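Local coordinates for uncharacterized HTH-type transcriptional regulator YybR (Bacillus subtilis, PDB 4A5N), which probably binds DNA as a redox-responsive transcriptional activator of the MarR/DUF24 type, at residues Asn43-Ile48 with Val82-Thr87. The protein carries 1 engineered substitution. Sequence-based numbering, arbitrary orientation.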
loop_
_atom_site.group_PDB
_atom_site.type_symbol
_atom_site.label_atom_id
_atom_site.label_comp_id
_atom_site.label_asym_id
_atom_site.label_seq_id
_atom_site.Cartn_x
_atom_site.Cartn_y
_atom_site.Cartn_z
ATOM N N ASN B 43 10.986 5.066 21.485
ATOM C CA ASN B 43 10.098 6.004 22.171
ATOM C C ASN B 43 9.598 7.198 21.332
ATOM O O ASN B 43 8.503 7.710 21.572
ATOM C CB ASN B 43 10.742 6.478 23.481
ATOM C CG ASN B 43 10.679 5.425 24.600
ATOM O OD1 ASN B 43 11.284 5.602 25.662
ATOM N ND2 ASN B 43 9.987 4.332 24.354
ATOM N N GLU B 44 10.371 7.626 20.331
ATOM C CA GLU B 44 9.905 8.690 19.453
ATOM C C GLU B 44 8.758 8.190 18.581
ATOM O O GLU B 44 7.826 8.940 18.312
ATOM C CB GLU B 44 11.031 9.236 18.577
ATOM C CG GLU B 44 12.142 9.878 19.380
ATOM C CD GLU B 44 13.217 10.528 18.542
ATOM O OE1 GLU B 44 14.093 9.785 18.049
ATOM O OE2 GLU B 44 13.204 11.787 18.405
ATOM N N PHE B 45 8.859 6.936 18.142
ATOM C CA PHE B 45 7.821 6.292 17.347
ATOM C C PHE B 45 6.537 6.094 18.173
ATOM O O PHE B 45 5.456 6.255 17.607
ATOM C CB PHE B 45 8.239 4.926 16.847
ATOM C CG PHE B 45 9.267 4.939 15.748
ATOM C CD1 PHE B 45 9.079 5.675 14.585
ATOM C CD2 PHE B 45 10.376 4.130 15.842
ATOM C CE1 PHE B 45 10.026 5.612 13.563
ATOM C CE2 PHE B 45 11.313 4.057 14.821
ATOM C CZ PHE B 45 11.123 4.791 13.687
ATOM N N ARG B 46 6.663 5.694 19.441
ATOM C CA ARG B 46 5.498 5.532 20.322
ATOM C C ARG B 46 4.731 6.842 20.485
ATOM O O ARG B 46 3.486 6.850 20.657
ATOM C CB ARG B 46 5.894 5.033 21.718
ATOM C CG ARG B 46 6.234 3.567 21.835
ATOM C CD ARG B 46 6.905 3.287 23.173
ATOM N NE ARG B 46 5.946 3.357 24.293
ATOM C CZ ARG B 46 6.273 3.345 25.585
ATOM N NH1 ARG B 46 7.544 3.241 25.961
ATOM N NH2 ARG B 46 5.312 3.411 26.518
ATOM N N ARG B 47 5.463 7.952 20.526
ATOM C CA ARG B 47 4.814 9.268 20.581
ATOM C C ARG B 47 4.177 9.588 19.228
ATOM O O ARG B 47 3.183 10.285 19.169
ATOM C CB ARG B 47 5.822 10.370 20.936
ATOM C CG ARG B 47 6.424 10.231 22.322
ATOM C CD ARG B 47 7.655 11.110 22.529
ATOM N NE ARG B 47 8.230 10.708 23.789
ATOM C CZ ARG B 47 9.496 10.406 23.998
ATOM N NH1 ARG B 47 10.411 10.514 23.033
ATOM N NH2 ARG B 47 9.849 10.011 25.188
ATOM N N ILE B 48 4.788 9.141 18.137
ATOM C CA ILE B 48 4.202 9.352 16.799
ATOM C C ILE B 48 2.897 8.529 16.683
ATOM O O ILE B 48 1.928 9.016 16.107
ATOM C CB ILE B 48 5.255 9.083 15.669
ATOM C CG1 ILE B 48 6.361 10.144 15.732
ATOM C CG2 ILE B 48 4.638 9.072 14.271
ATOM C CD1 ILE B 48 7.728 9.623 15.306
ATOM N N VAL B 82 19.250 2.632 21.078
ATOM C CA VAL B 82 18.851 2.039 19.811
ATOM C C VAL B 82 18.206 3.070 18.883
ATOM O O VAL B 82 17.257 3.803 19.264
ATOM C CB VAL B 82 17.977 0.806 19.980
ATOM C CG1 VAL B 82 17.646 0.209 18.628
ATOM C CG2 VAL B 82 18.716 -0.210 20.834
ATOM N N GLU B 83 18.743 3.111 17.669
ATOM C CA GLU B 83 18.302 4.051 16.630
ATOM C C GLU B 83 17.944 3.358 15.318
ATOM O O GLU B 83 18.693 2.516 14.838
ATOM C CB GLU B 83 19.408 5.070 16.371
ATOM C CG GLU B 83 19.651 5.971 17.566
ATOM C CD GLU B 83 20.798 6.911 17.356
ATOM O OE1 GLU B 83 21.706 6.597 16.541
ATOM O OE2 GLU B 83 20.769 7.980 17.997
ATOM N N TYR B 84 16.786 3.725 14.786
ATOM C CA TYR B 84 16.206 3.199 13.554
ATOM C C TYR B 84 16.303 4.259 12.448
ATOM O O TYR B 84 15.917 5.423 12.653
ATOM C CB TYR B 84 14.739 2.856 13.787
ATOM C CG TYR B 84 14.568 1.812 14.828
ATOM C CD1 TYR B 84 14.603 0.464 14.495
ATOM C CD2 TYR B 84 14.387 2.163 16.158
ATOM C CE1 TYR B 84 14.474 -0.510 15.472
ATOM C CE2 TYR B 84 14.246 1.191 17.144
ATOM C CZ TYR B 84 14.298 -0.145 16.783
ATOM O OH TYR B 84 14.145 -1.139 17.728
ATOM N N SER B 85 16.792 3.846 11.282
ATOM C CA SER B 85 16.936 4.750 10.155
ATOM C C SER B 85 16.623 4.035 8.876
ATOM O O SER B 85 16.555 2.772 8.854
ATOM C CB SER B 85 18.358 5.271 10.119
ATOM O OG SER B 85 19.296 4.205 10.176
ATOM N N LEU B 86 16.475 4.806 7.796
ATOM C CA LEU B 86 16.279 4.226 6.493
ATOM C C LEU B 86 17.641 3.846 5.940
ATOM O O LEU B 86 18.593 4.562 6.056
ATOM C CB LEU B 86 15.570 5.177 5.534
ATOM C CG LEU B 86 14.189 5.702 5.872
ATOM C CD1 LEU B 86 13.710 6.626 4.755
ATOM C CD2 LEU B 86 13.240 4.511 6.081
ATOM N N THR B 87 17.712 2.691 5.336
ATOM C CA THR B 87 18.882 2.284 4.591
ATOM C C THR B 87 18.816 3.001 3.242
ATOM O O THR B 87 17.752 3.513 2.848
ATOM C CB THR B 87 18.855 0.764 4.365
ATOM O OG1 THR B 87 17.718 0.407 3.567
ATOM C CG2 THR B 87 18.817 0.007 5.713
#
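Both aromatic side chains, F45 on the helix and Y84 on the strand, set CG opposite their own carbonyl carbon and beside the backbone N, with chi1 at -72° and -61°, which carries the F45 ring towards the strand and leaves Y84 CB and the near corner of its ring facing F45. They illustrate how a helix and a strand can meet through one pair of residues: the CA atoms of F45 and Y84 stay 9.7 Å apart, and between these two segments their side chains make the contact. F45 arrives edge first. Its CE2 lies 3.8 Å from Y84 CB, which sits close to the plane of the phenylalanine ring, and the same CE2 is 3.9 Å from Y84 CD2, so that it rests against CB and the CG-CD2 corner of the tyrosine, meeting that ring obliquely. The planes are inclined at 56° with centroids 6.0 Å apart, an oblique pairing held by apolar contact. In the winged helix-turn-helix fold of HxlR-type regulators this joins helix 42-48 to strand 81-86, which pairs antiparallel with strand 70-75 in the wing hairpin. L31 and M35 of helix 28-35 and L57 and L61 of helix 54-66 also pack on F45, so the phenylalanine is buried between those helices and the strand. At the far end of the tyrosine, OH is satisfied by a hydrogen bond with R72 NE on the partner strand.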